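Local coordinates for protein indole-3-pyruvate decarboxylase (Azospirillum brasilense, PDB 2NXW) that decarboxylates indole-3-pyruvate, in auxin biosynthesis, and phenylpyruvate to the corresponding aldehydes, using thiamine diphosphate and a metal ion as cofactors, at residues M377-A382 with A538-G543; I396-D399 with C403-T406; V447-F452 with N492-W497; L482-P487 with D547-F552. All coordinates share one frame; numbering follows the deposited sequence.

Contact 1: residues M377-A382 with A538-G543; sequences MDIARA and AMIPRG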
loop_
_atom_site.group_PDB
_atom_site.type_symbol
_atom_site.label_atom_id
_atom_site.label_comp_id
_atom_site.label_asym_id
_atom_site.label_seq_id
_atom_site.Cartn_x
_atom_site.Cartn_y
_atom_site.Cartn_z
ATOM N N MET A 377 -36.437 2.311 -27.393
ATOM C CA MET A 377 -36.601 1.326 -28.457
ATOM C C MET A 377 -37.088 1.938 -29.771
ATOM O O MET A 377 -36.855 1.372 -30.843
ATOM C CB MET A 377 -37.536 0.194 -28.023
ATOM C CG MET A 377 -36.979 -0.662 -26.886
ATOM S SD MET A 377 -35.273 -1.226 -27.114
ATOM C CE MET A 377 -35.491 -2.517 -28.324
ATOM N N ASP A 378 -37.765 3.079 -29.692
ATOM C CA ASP A 378 -38.229 3.746 -30.901
ATOM C C ASP A 378 -37.022 4.302 -31.645
ATOM O O ASP A 378 -37.003 4.336 -32.878
ATOM C CB ASP A 378 -39.195 4.873 -30.561
ATOM C CG ASP A 378 -40.471 4.360 -29.934
ATOM O OD1 ASP A 378 -41.052 3.407 -30.494
ATOM O OD2 ASP A 378 -40.886 4.911 -28.894
ATOM N N ILE A 379 -36.015 4.745 -30.898
ATOM C CA ILE A 379 -34.812 5.272 -31.530
ATOM C C ILE A 379 -34.095 4.119 -32.235
ATOM O O ILE A 379 -33.625 4.272 -33.360
ATOM C CB ILE A 379 -33.906 5.959 -30.488
ATOM C CG1 ILE A 379 -34.643 7.167 -29.902
ATOM C CG2 ILE A 379 -32.590 6.410 -31.150
ATOM C CD1 ILE A 379 -33.912 7.819 -28.729
ATOM N N ALA A 380 -34.042 2.946 -31.604
ATOM C CA ALA A 380 -33.418 1.797 -32.246
ATOM C C ALA A 380 -34.202 1.430 -33.515
ATOM O O ALA A 380 -33.611 1.153 -34.558
ATOM C CB ALA A 380 -33.371 0.605 -31.285
ATOM N N ARG A 381 -35.531 1.436 -33.441
ATOM C CA ARG A 381 -36.326 1.100 -34.620
ATOM C C ARG A 381 -36.115 2.113 -35.736
ATOM O O ARG A 381 -36.065 1.733 -36.908
ATOM C CB ARG A 381 -37.822 1.023 -34.286
ATOM C CG ARG A 381 -38.216 -0.186 -33.451
ATOM C CD ARG A 381 -39.704 -0.139 -33.088
ATOM N NE ARG A 381 -39.965 -0.796 -31.808
ATOM C CZ ARG A 381 -39.924 -2.109 -31.611
ATOM N NH1 ARG A 381 -39.643 -2.931 -32.614
ATOM N NH2 ARG A 381 -40.140 -2.602 -30.401
ATOM N N ALA A 382 -35.981 3.392 -35.388
ATOM C CA ALA A 382 -35.798 4.417 -36.421
ATOM C C ALA A 382 -34.509 4.179 -37.190
ATOM O O ALA A 382 -34.480 4.231 -38.422
ATOM C CB ALA A 382 -35.789 5.804 -35.796
ATOM N N ALA A 538 -33.649 13.970 -28.596
ATOM C CA ALA A 538 -34.865 13.183 -28.418
ATOM C C ALA A 538 -35.333 13.237 -26.981
ATOM O O ALA A 538 -34.651 12.729 -26.092
ATOM C CB ALA A 538 -34.616 11.737 -28.825
ATOM N N MET A 539 -36.488 13.858 -26.754
ATOM C CA MET A 539 -37.037 13.945 -25.403
ATOM C C MET A 539 -37.652 12.589 -25.045
ATOM O O MET A 539 -38.437 12.026 -25.802
ATOM C CB MET A 539 -38.093 15.050 -25.336
ATOM C CG MET A 539 -37.611 16.401 -25.879
ATOM S SD MET A 539 -36.006 16.938 -25.171
ATOM C CE MET A 539 -36.514 17.304 -23.482
ATOM N N ILE A 540 -37.271 12.062 -23.888
ATOM C CA ILE A 540 -37.747 10.759 -23.434
ATOM C C ILE A 540 -38.219 10.890 -21.991
ATOM O O ILE A 540 -37.553 11.524 -21.184
ATOM C CB ILE A 540 -36.594 9.732 -23.469
ATOM C CG1 ILE A 540 -36.047 9.618 -24.890
ATOM C CG2 ILE A 540 -37.065 8.363 -22.952
ATOM C CD1 ILE A 540 -34.776 8.758 -24.989
ATOM N N PRO A 541 -39.379 10.303 -21.653
ATOM C CA PRO A 541 -39.825 10.424 -20.261
ATOM C C PRO A 541 -38.951 9.608 -19.299
ATOM O O PRO A 541 -38.320 8.621 -19.688
ATOM C CB PRO A 541 -41.253 9.860 -20.290
ATOM C CG PRO A 541 -41.675 9.969 -21.723
ATOM C CD PRO A 541 -40.408 9.662 -22.495
ATOM N N ARG A 542 -38.912 10.035 -18.040
ATOM C CA ARG A 542 -38.189 9.283 -17.029
ATOM C C ARG A 542 -38.949 7.970 -16.824
ATOM O O ARG A 542 -40.179 7.914 -17.012
ATOM C CB ARG A 542 -38.146 10.058 -15.717
ATOM C CG ARG A 542 -37.314 11.312 -15.798
ATOM C CD ARG A 542 -37.453 12.121 -14.538
ATOM N NE ARG A 542 -36.730 13.382 -14.626
ATOM C CZ ARG A 542 -37.001 14.447 -13.882
ATOM N NH1 ARG A 542 -37.980 14.398 -12.984
ATOM N NH2 ARG A 542 -36.328 15.569 -14.058
ATOM N N GLY A 543 -38.228 6.918 -16.460
ATOM C CA GLY A 543 -38.870 5.632 -16.230
ATOM C C GLY A 543 -39.031 4.776 -17.477
ATOM O O GLY A 543 -39.485 3.633 -17.394
#
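The apolar interaction rests on one methyl group: CD1 of I379 meets two side chains of the 538-543 segment at the same range. I379 CD1 touches both CB of A538 and CD1 of I540, each at 4.0 Å. All three side chains leave their backbones in the direction of the opposite segment. In I379 the CG1 branch is anti to the carbonyl carbon (chi1 -64°) and the chain is then extended (chi2 173°), which carries CD1 across a backbone gap of 8.5 Å between CA of I379 and CA of A538. I379 and I540 approach obliquely, end methyl to end methyl.

No hydrogen bond crosses the contact; the backbone of A538 pairs with L473 and N475 of strand 470-475, so the contact seats helix 376-388 on one face of the parallel sheet of the cofactor-binding C-terminal domain. I379 reaches that same neighbouring strand at I472 and F474, while R542, farther along, bonds to the carbonyl of A477. The contact lies near the metal site, the I540 side chain being about 4 Å from that of the magnesium ligand N476.

With only 80 Å² buried, the contact is a small, wholly aliphatic share of the helix-sheet interface. Such chemistry fixes no bond direction and no charge, leaving shape fit and the exclusion of polar groups to hold the helix against the sheet here.

Contact 2: residues I396-D399 with C403-T406; sequences IAAD and CLFT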
loop_
_atom_site.group_PDB
_atom_site.type_symbol
_atom_site.label_atom_id
_atom_site.label_comp_id
_atom_site.label_asym_id
_atom_site.label_seq_id
_atom_site.Cartn_x
_atom_site.Cartn_y
_atom_site.Cartn_z
ATOM N N ILE A 396 -21.167 3.076 -34.736
ATOM C CA ILE A 396 -21.774 3.826 -33.653
ATOM C C ILE A 396 -20.808 4.018 -32.498
ATOM O O ILE A 396 -20.121 3.077 -32.091
ATOM C CB ILE A 396 -23.020 3.081 -33.110
ATOM C CG1 ILE A 396 -24.070 2.986 -34.216
ATOM C CG2 ILE A 396 -23.594 3.799 -31.878
ATOM C CD1 ILE A 396 -25.294 2.124 -33.851
ATOM N N ALA A 397 -20.740 5.251 -32.003
ATOM C CA ALA A 397 -19.937 5.562 -30.826
ATOM C C ALA A 397 -20.990 5.840 -29.754
ATOM O O ALA A 397 -21.898 6.650 -29.953
ATOM C CB ALA A 397 -19.081 6.795 -31.057
ATOM N N ALA A 398 -20.896 5.158 -28.628
ATOM C CA ALA A 398 -21.874 5.360 -27.577
ATOM C C ALA A 398 -21.214 5.733 -26.265
ATOM O O ALA A 398 -20.102 5.306 -25.968
ATOM C CB ALA A 398 -22.697 4.084 -27.386
ATOM N N ASP A 399 -21.906 6.562 -25.489
ATOM C CA ASP A 399 -21.427 6.938 -24.169
ATOM C C ASP A 399 -21.990 5.881 -23.215
ATOM O O ASP A 399 -22.605 4.904 -23.657
ATOM C CB ASP A 399 -21.950 8.323 -23.780
ATOM C CG ASP A 399 -20.977 9.079 -22.890
ATOM O OD1 ASP A 399 -20.751 8.624 -21.747
ATOM O OD2 ASP A 399 -20.439 10.119 -23.327
ATOM N N CYS A 403 -28.160 4.960 -23.508
ATOM C CA CYS A 403 -27.795 5.067 -24.919
ATOM C C CYS A 403 -27.003 3.819 -25.359
ATOM O O CYS A 403 -27.191 3.326 -26.470
ATOM C CB CYS A 403 -26.969 6.334 -25.166
ATOM S SG CYS A 403 -25.456 6.502 -24.176
ATOM N N LEU A 404 -26.152 3.297 -24.477
ATOM C CA LEU A 404 -25.358 2.103 -24.778
ATOM C C LEU A 404 -26.254 0.862 -24.817
ATOM O O LEU A 404 -26.133 0.022 -25.699
ATOM C CB LEU A 404 -24.272 1.904 -23.720
ATOM C CG LEU A 404 -23.478 0.598 -23.842
ATOM C CD1 LEU A 404 -22.919 0.423 -25.254
ATOM C CD2 LEU A 404 -22.367 0.609 -22.817
ATOM N N PHE A 405 -27.147 0.746 -23.843
ATOM C CA PHE A 405 -28.051 -0.393 -23.799
ATOM C C PHE A 405 -28.975 -0.405 -25.021
ATOM O O PHE A 405 -29.339 -1.473 -25.518
ATOM C CB PHE A 405 -28.844 -0.358 -22.486
ATOM C CG PHE A 405 -28.024 -0.728 -21.284
ATOM C CD1 PHE A 405 -28.112 -1.999 -20.725
ATOM C CD2 PHE A 405 -27.128 0.180 -20.729
ATOM C CE1 PHE A 405 -27.321 -2.364 -19.633
ATOM C CE2 PHE A 405 -26.323 -0.174 -19.636
ATOM C CZ PHE A 405 -26.425 -1.457 -19.086
ATOM N N THR A 406 -29.324 0.777 -25.519
ATOM C CA THR A 406 -30.164 0.901 -26.700
ATOM C C THR A 406 -29.353 0.548 -27.950
ATOM O O THR A 406 -29.858 -0.113 -28.862
ATOM C CB THR A 406 -30.684 2.326 -26.851
ATOM O OG1 THR A 406 -31.377 2.708 -25.653
ATOM C CG2 THR A 406 -31.654 2.407 -28.018
#
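Strand 395-398 runs into helix 402-407 through a turn so short that CA of A398 and CA of L404 are only 5.5 Å apart, and the carbonyl of D399 ends up facing the helix. This is the strand-to-helix step of a beta-alpha-beta unit that finishes with strand 415-416.

D399 O is met by two side chains: SG of C403 at 3.3 Å and CB of L404 at 3.4 Å. The thiol is brought there by its torsion, with SG between the backbone N and the carbonyl carbon (chi1 56°). SG also lies alongside D399 CB, 4.0 Å away. One residue earlier on the strand, CB of A398 touches CD1 of L404 at 4.2 Å.

The carboxylate of D399 is turned from the helix, where OD1 accepts from G425 N and OD2 from G427 N, two bonds that fix the side chain. C403 and A398 also pack on V446 of the adjacent strand 443-448.

No hydrogen bond spans the contact. D399 O is buried with no hydrogen-bonding partner in the model, packed against sulfur and carbon, which would probably carry an energetic cost.

Contact 3: residues V447-F452 with N492-W497; sequences VGDGAF and NDLDDW. With MG (magnesium ion), chain C; TPP (thiamine diphosphate), chain E.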
loop_
_atom_site.group_PDB
_atom_site.type_symbol
_atom_site.label_atom_id
_atom_site.label_comp_id
_atom_site.label_asym_id
_atom_site.label_seq_id
_atom_site.Cartn_x
_atom_site.Cartn_y
_atom_site.Cartn_z
ATOM N N VAL A 447 -25.802 9.356 -27.062
ATOM C CA VAL A 447 -25.333 9.895 -25.791
ATOM C C VAL A 447 -26.513 10.436 -24.985
ATOM O O VAL A 447 -27.468 10.969 -25.551
ATOM C CB VAL A 447 -24.306 11.047 -26.095
ATOM C CG1 VAL A 447 -24.965 12.117 -26.982
ATOM C CG2 VAL A 447 -23.772 11.672 -24.812
ATOM N N GLY A 448 -26.437 10.297 -23.667
ATOM C CA GLY A 448 -27.502 10.793 -22.805
ATOM C C GLY A 448 -27.308 12.253 -22.422
ATOM O O GLY A 448 -26.272 12.855 -22.708
ATOM N N ASP A 449 -28.302 12.845 -21.765
ATOM C CA ASP A 449 -28.197 14.237 -21.370
ATOM C C ASP A 449 -27.112 14.494 -20.321
ATOM O O ASP A 449 -26.396 15.493 -20.385
ATOM C CB ASP A 449 -29.573 14.787 -20.902
ATOM C CG ASP A 449 -30.237 13.948 -19.805
ATOM O OD1 ASP A 449 -30.369 12.708 -19.948
ATOM O OD2 ASP A 449 -30.662 14.574 -18.813
ATOM N N GLY A 450 -26.983 13.583 -19.364
ATOM C CA GLY A 450 -25.955 13.750 -18.351
ATOM C C GLY A 450 -24.570 13.727 -18.972
ATOM O O GLY A 450 -23.719 14.576 -18.666
ATOM N N ALA A 451 -24.341 12.765 -19.861
ATOM C CA ALA A 451 -23.035 12.666 -20.517
ATOM C C ALA A 451 -22.773 13.829 -21.471
ATOM O O ALA A 451 -21.637 14.295 -21.583
ATOM C CB ALA A 451 -22.916 11.358 -21.262
ATOM N N PHE A 452 -23.809 14.298 -22.162
ATOM C CA PHE A 452 -23.601 15.408 -23.073
ATOM C C PHE A 452 -23.164 16.655 -22.299
ATOM O O PHE A 452 -22.351 17.433 -22.780
ATOM C CB PHE A 452 -24.875 15.700 -23.865
ATOM C CG PHE A 452 -24.649 16.592 -25.049
ATOM C CD1 PHE A 452 -24.439 16.051 -26.313
ATOM C CD2 PHE A 452 -24.602 17.972 -24.891
ATOM C CE1 PHE A 452 -24.184 16.889 -27.412
ATOM C CE2 PHE A 452 -24.343 18.810 -25.979
ATOM C CZ PHE A 452 -24.134 18.257 -27.242
ATOM N N ASN A 492 -31.150 12.462 -8.866
ATOM C CA ASN A 492 -31.016 11.948 -10.227
ATOM C C ASN A 492 -31.895 12.724 -11.200
ATOM O O ASN A 492 -31.826 12.517 -12.415
ATOM C CB ASN A 492 -31.344 10.456 -10.278
ATOM C CG ASN A 492 -30.306 9.613 -9.568
ATOM O OD1 ASN A 492 -30.639 8.627 -8.899
ATOM N ND2 ASN A 492 -29.041 9.986 -9.716
ATOM N N ASP A 493 -32.737 13.604 -10.663
ATOM C CA ASP A 493 -33.587 14.450 -11.500
ATOM C C ASP A 493 -32.734 15.609 -11.996
ATOM O O ASP A 493 -32.216 16.386 -11.191
ATOM C CB ASP A 493 -34.743 15.058 -10.695
ATOM C CG ASP A 493 -35.772 14.045 -10.269
ATOM O OD1 ASP A 493 -35.837 12.941 -10.848
ATOM O OD2 ASP A 493 -36.555 14.381 -9.352
ATOM N N LEU A 494 -32.600 15.748 -13.311
ATOM C CA LEU A 494 -31.819 16.844 -13.859
ATOM C C LEU A 494 -32.768 17.898 -14.402
ATOM O O LEU A 494 -33.973 17.661 -14.541
ATOM C CB LEU A 494 -30.868 16.350 -14.959
ATOM C CG LEU A 494 -29.864 15.273 -14.506
ATOM C CD1 LEU A 494 -28.981 14.844 -15.673
ATOM C CD2 LEU A 494 -28.997 15.805 -13.360
ATOM N N ASP A 495 -32.213 19.064 -14.701
ATOM C CA ASP A 495 -32.991 20.186 -15.207
ATOM C C ASP A 495 -33.164 20.046 -16.714
ATOM O O ASP A 495 -32.618 19.132 -17.340
ATOM C CB ASP A 495 -32.245 21.486 -14.892
ATOM C CG ASP A 495 -33.165 22.656 -14.656
ATOM O OD1 ASP A 495 -34.334 22.612 -15.092
ATOM O OD2 ASP A 495 -32.698 23.641 -14.042
ATOM N N ASP A 496 -33.936 20.961 -17.282
ATOM C CA ASP A 496 -34.179 20.997 -18.719
ATOM C C ASP A 496 -33.074 21.826 -19.355
ATOM O O ASP A 496 -32.878 22.976 -18.991
ATOM C CB ASP A 496 -35.548 21.648 -18.994
ATOM C CG ASP A 496 -35.810 21.886 -20.476
ATOM O OD1 ASP A 496 -35.642 20.939 -21.268
ATOM O OD2 ASP A 496 -36.201 23.020 -20.838
ATOM N N TRP A 497 -32.297 21.206 -20.244
ATOM C CA TRP A 497 -31.247 21.910 -20.985
ATOM C C TRP A 497 -31.741 21.805 -22.432
ATOM O O TRP A 497 -32.113 20.714 -22.878
ATOM C CB TRP A 497 -29.894 21.198 -20.865
ATOM C CG TRP A 497 -29.269 21.229 -19.498
ATOM C CD1 TRP A 497 -29.828 20.790 -18.320
ATOM C CD2 TRP A 497 -27.924 21.616 -19.184
ATOM N NE1 TRP A 497 -28.903 20.871 -17.299
ATOM C CE2 TRP A 497 -27.729 21.372 -17.800
ATOM C CE3 TRP A 497 -26.861 22.137 -19.939
ATOM C CZ2 TRP A 497 -26.514 21.632 -17.159
ATOM C CZ3 TRP A 497 -25.647 22.396 -19.300
ATOM C CH2 TRP A 497 -25.489 22.138 -17.922
HETATM MG MG MG C . -30.331 10.897 -18.981
HETATM N "N1'" TPP E . -19.121 9.952 -13.650
HETATM C "C2'" TPP E . -18.460 9.396 -14.677
HETATM C CM2 TPP E . -17.301 10.145 -15.315
HETATM N "N3'" TPP E . -18.804 8.190 -15.140
HETATM C "C4'" TPP E . -19.831 7.474 -14.600
HETATM N "N4'" TPP E . -20.092 6.222 -15.069
HETATM C "C5'" TPP E . -20.607 8.053 -13.545
HETATM C "C6'" TPP E . -20.194 9.315 -13.071
HETATM C "C7'" TPP E . -21.819 7.339 -12.902
HETATM N N3 TPP E . -23.015 7.166 -13.847
HETATM C C2 TPP E . -23.190 5.980 -14.438
HETATM S S1 TPP E . -24.656 6.181 -15.378
HETATM C C5 TPP E . -24.991 7.849 -14.925
HETATM C C4 TPP E . -23.946 8.162 -14.059
HETATM C CM4 TPP E . -23.847 9.564 -13.398
HETATM C C6 TPP E . -26.136 8.651 -15.401
HETATM C C7 TPP E . -25.982 8.920 -16.909
HETATM O O7 TPP E . -26.981 9.861 -17.214
HETATM P PA TPP E . -27.196 10.027 -18.774
HETATM O O1A TPP E . -25.921 10.409 -19.521
HETATM O O2A TPP E . -28.258 11.119 -18.894
HETATM O O3A TPP E . -27.766 8.696 -19.437
HETATM P PB TPP E . -29.067 7.906 -18.786
HETATM O O1B TPP E . -30.154 8.912 -18.401
HETATM O O2B TPP E . -29.519 6.946 -19.923
HETATM O O3B TPP E . -28.632 7.076 -17.587
HETATM O O HOH W 1 -30.171 17.216 -18.582
HETATM O O HOH W 2 -30.369 10.134 -20.970
#
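L494 sets its CD1 methyl against OD2 of D449, 3.6 Å away and well out of the carboxylate plane, and beside CA of G450 at 4.2 Å. An extended chain (chi2 179°) carries CD1 to D449, and the two side chains meet obliquely. The carboxylate is divided between two tasks. OD1 of D449 binds magnesium at 2.0 Å, while OD2 lies 2.7 Å from water 1, in hydrogen-bonding contact, and the same water has a weak, long contact with D495 O.

Residues G448-D449-G450 open the sequence motif of thiamine diphosphate enzymes that closes at N476. Magnesium is six-coordinate: D449 OD1, O2A and O1B of the diphosphate, water 2, N476 OD1 and S478 O. The amides at the amino end of helix 449-455 grip the alpha phosphate (PA). G450 N donates to TPP O2A (2.8 Å, 160°), and A451 N to TPP O1A (2.9 Å) at a more bent 144°. At G450 a beta carbon would run into TPP O7, so the absence of a side chain lets the phosphate sit this close. Farther along the loop, D496 N bonds to D495 OD1, and W497 makes a cation-pi contact with R463 of the second subunit.

Contact 4: residues L482-P487 with D547-F552; sequences LRTFQP and DTLARF. With TPP (thiamine diphosphate), chain E.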
loop_
_atom_site.group_PDB
_atom_site.type_symbol
_atom_site.label_atom_id
_atom_site.label_comp_id
_atom_site.label_asym_id
_atom_site.label_seq_id
_atom_site.Cartn_x
_atom_site.Cartn_y
_atom_site.Cartn_z
ATOM N N LEU A 482 -28.923 5.635 -12.880
ATOM C CA LEU A 482 -28.827 5.686 -11.423
ATOM C C LEU A 482 -30.222 5.623 -10.801
ATOM O O LEU A 482 -30.401 5.047 -9.724
ATOM C CB LEU A 482 -28.080 6.943 -10.981
ATOM C CG LEU A 482 -26.669 7.082 -11.560
ATOM C CD1 LEU A 482 -25.990 8.264 -10.885
ATOM C CD2 LEU A 482 -25.866 5.812 -11.326
ATOM N N ARG A 483 -31.216 6.198 -11.474
ATOM C CA ARG A 483 -32.588 6.123 -10.972
ATOM C C ARG A 483 -33.019 4.654 -10.911
ATOM O O ARG A 483 -33.697 4.235 -9.971
ATOM C CB ARG A 483 -33.559 6.885 -11.891
ATOM C CG ARG A 483 -35.029 6.862 -11.378
ATOM C CD ARG A 483 -35.991 7.480 -12.380
ATOM N NE ARG A 483 -35.510 8.794 -12.781
ATOM C CZ ARG A 483 -35.559 9.884 -12.024
ATOM N NH1 ARG A 483 -36.104 9.841 -10.814
ATOM N NH2 ARG A 483 -34.985 11.006 -12.442
ATOM N N THR A 484 -32.626 3.851 -11.895
ATOM C CA THR A 484 -33.050 2.452 -11.890
ATOM C C THR A 484 -32.481 1.694 -10.703
ATOM O O THR A 484 -33.093 0.743 -10.219
ATOM C CB THR A 484 -32.654 1.707 -13.191
ATOM O OG1 THR A 484 -31.246 1.434 -13.191
ATOM C CG2 THR A 484 -33.035 2.537 -14.417
ATOM N N PHE A 485 -31.320 2.128 -10.225
ATOM C CA PHE A 485 -30.661 1.480 -9.090
ATOM C C PHE A 485 -31.144 1.999 -7.739
ATOM O O PHE A 485 -31.158 1.250 -6.753
ATOM C CB PHE A 485 -29.149 1.698 -9.159
ATOM C CG PHE A 485 -28.503 1.155 -10.405
ATOM C CD1 PHE A 485 -27.285 1.665 -10.843
ATOM C CD2 PHE A 485 -29.107 0.134 -11.140
ATOM C CE1 PHE A 485 -26.676 1.171 -11.995
ATOM C CE2 PHE A 485 -28.507 -0.369 -12.293
ATOM C CZ PHE A 485 -27.288 0.153 -12.720
ATOM N N GLN A 486 -31.535 3.271 -7.687
ATOM C CA GLN A 486 -31.964 3.888 -6.429
ATOM C C GLN A 486 -33.008 4.948 -6.767
ATOM O O GLN A 486 -32.767 6.148 -6.666
ATOM C CB GLN A 486 -30.739 4.500 -5.747
ATOM C CG GLN A 486 -30.933 4.931 -4.305
ATOM C CD GLN A 486 -29.599 5.269 -3.670
ATOM O OE1 GLN A 486 -28.867 4.379 -3.241
ATOM N NE2 GLN A 486 -29.263 6.548 -3.643
ATOM N N PRO A 487 -34.210 4.496 -7.143
ATOM C CA PRO A 487 -35.298 5.402 -7.522
ATOM C C PRO A 487 -35.805 6.379 -6.483
ATOM O O PRO A 487 -36.403 7.392 -6.835
ATOM C CB PRO A 487 -36.386 4.448 -8.017
ATOM C CG PRO A 487 -36.141 3.205 -7.195
ATOM C CD PRO A 487 -34.640 3.087 -7.179
ATOM N N ASP A 547 -35.040 -2.105 -23.870
ATOM C CA ASP A 547 -35.330 -3.468 -23.418
ATOM C C ASP A 547 -34.112 -4.098 -22.728
ATOM O O ASP A 547 -34.243 -4.845 -21.745
ATOM C CB ASP A 547 -35.753 -4.352 -24.593
ATOM C CG ASP A 547 -37.105 -3.963 -25.175
ATOM O OD1 ASP A 547 -37.830 -3.136 -24.581
ATOM O OD2 ASP A 547 -37.451 -4.510 -26.241
ATOM N N THR A 548 -32.917 -3.809 -23.232
ATOM C CA THR A 548 -31.723 -4.386 -22.636
ATOM C C THR A 548 -31.471 -3.834 -21.231
ATOM O O THR A 548 -31.085 -4.584 -20.329
ATOM C CB THR A 548 -30.499 -4.153 -23.555
ATOM O OG1 THR A 548 -30.796 -4.686 -24.853
ATOM C CG2 THR A 548 -29.259 -4.833 -23.001
ATOM N N LEU A 549 -31.696 -2.537 -21.021
ATOM C CA LEU A 549 -31.489 -1.996 -19.685
ATOM C C LEU A 549 -32.569 -2.555 -18.763
ATOM O O LEU A 549 -32.290 -2.866 -17.612
ATOM C CB LEU A 549 -31.525 -0.459 -19.687
ATOM C CG LEU A 549 -31.363 0.188 -18.298
ATOM C CD1 LEU A 549 -30.074 -0.296 -17.626
ATOM C CD2 LEU A 549 -31.354 1.702 -18.445
ATOM N N ALA A 550 -33.785 -2.724 -19.273
ATOM C CA ALA A 550 -34.848 -3.279 -18.436
ATOM C C ALA A 550 -34.477 -4.700 -17.995
ATOM O O ALA A 550 -34.703 -5.074 -16.841
ATOM C CB ALA A 550 -36.163 -3.280 -19.183
ATOM N N ARG A 551 -33.892 -5.490 -18.892
ATOM C CA ARG A 551 -33.500 -6.850 -18.521
ATOM C C ARG A 551 -32.359 -6.823 -17.506
ATOM O O ARG A 551 -32.292 -7.662 -16.603
ATOM C CB ARG A 551 -33.066 -7.654 -19.750
ATOM C CG ARG A 551 -34.200 -8.010 -20.694
ATOM C CD ARG A 551 -33.799 -9.152 -21.625
ATOM N NE ARG A 551 -32.655 -8.816 -22.470
ATOM C CZ ARG A 551 -32.714 -8.078 -23.577
ATOM N NH1 ARG A 551 -33.869 -7.582 -24.005
ATOM N NH2 ARG A 551 -31.604 -7.834 -24.259
ATOM N N PHE A 552 -31.460 -5.857 -17.663
ATOM C CA PHE A 552 -30.317 -5.683 -16.771
ATOM C C PHE A 552 -30.821 -5.413 -15.356
ATOM O O PHE A 552 -30.400 -6.062 -14.398
ATOM C CB PHE A 552 -29.474 -4.503 -17.266
ATOM C CG PHE A 552 -28.199 -4.278 -16.498
ATOM C CD1 PHE A 552 -27.085 -5.086 -16.710
ATOM C CD2 PHE A 552 -28.093 -3.215 -15.609
ATOM C CE1 PHE A 552 -25.877 -4.833 -16.051
ATOM C CE2 PHE A 552 -26.890 -2.953 -14.944
ATOM C CZ PHE A 552 -25.782 -3.762 -15.168
HETATM N "N1'" TPP E . -19.121 9.952 -13.650
HETATM C "C2'" TPP E . -18.460 9.396 -14.677
HETATM C CM2 TPP E . -17.301 10.145 -15.315
HETATM N "N3'" TPP E . -18.804 8.190 -15.140
HETATM C "C4'" TPP E . -19.831 7.474 -14.600
HETATM N "N4'" TPP E . -20.092 6.222 -15.069
HETATM C "C5'" TPP E . -20.607 8.053 -13.545
HETATM C "C6'" TPP E . -20.194 9.315 -13.071
HETATM C "C7'" TPP E . -21.819 7.339 -12.902
HETATM N N3 TPP E . -23.015 7.166 -13.847
HETATM C C2 TPP E . -23.190 5.980 -14.438
HETATM S S1 TPP E . -24.656 6.181 -15.378
HETATM C C5 TPP E . -24.991 7.849 -14.925
HETATM C C4 TPP E . -23.946 8.162 -14.059
HETATM C CM4 TPP E . -23.847 9.564 -13.398
HETATM C C6 TPP E . -26.136 8.651 -15.401
HETATM C C7 TPP E . -25.982 8.920 -16.909
HETATM O O7 TPP E . -26.981 9.861 -17.214
HETATM P PA TPP E . -27.196 10.027 -18.774
HETATM O O1A TPP E . -25.921 10.409 -19.521
HETATM O O2A TPP E . -28.258 11.119 -18.894
HETATM O O3A TPP E . -27.766 8.696 -19.437
HETATM P PB TPP E . -29.067 7.906 -18.786
HETATM O O1B TPP E . -30.154 8.912 -18.401
HETATM O O2B TPP E . -29.519 6.946 -19.923
HETATM O O3B TPP E . -28.632 7.076 -17.587
#
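Helix 480-485, which follows the metal-binding N476 and holds the cofactor through the amides of E480 and M481, meets the C-terminal helix 547-558 through the rings of F485 and F552. They touch edge to edge: CZ of F485 is 3.8 Å from CE2 of F552, each atom lying near the plane of the other ring, so no face is stacked. F552 CG is anti to its backbone N (chi1 -175°), which sends the ring toward the other helix. The second pair is looser, CG2 of T484 standing 4.4 Å from CD2 of L549. The T484 hydroxyl bonds to M481 O, one turn back, an orientation consistent with CG2 being turned to L549.

The inner side of the same helix belongs to the thiamine diphosphate pocket. L482 spreads its isobutyl group over one face of the thiazolium ring: CG is 3.8 Å from TPP C5, CD2 is 4.0 Å from TPP N3, and CD1 lies 3.5 Å from the methyl CM4. Replacing L482 with an alanine would remove CG and both methyls, and is likely to open a gap over that face and leave the ring less firmly placed. Beyond the two segments, F552 meets F405 edge-to-face; F485 packs on L48, and L482 on P43, of the second subunit.

In the fold
Contacts 1, 2 and 3 all reach the same parallel sheet, contacts 2 and 3 from its neighbouring strands 395-398 and 443-448; D399 packs on V447 and A451, and C403 on V447. Contacts 1 and 2 are fully buried, one purely aliphatic, the other crowding a carbonyl. Contact 3 is also largely buried, though L494 is partly exposed; its direct touch is a leucine methyl, and its polar chemistry lies between D449-A451 and the magnesium and diphosphate. Contact 4, between two helices, is only partly buried, aromatic and apolar. Contacts 3 and 4 both touch the cofactor and the second subunit, and a D493-R483 salt bridge joins them. F405 links contacts 2 and 4; A380 packs on T406 between contacts 1 and 2.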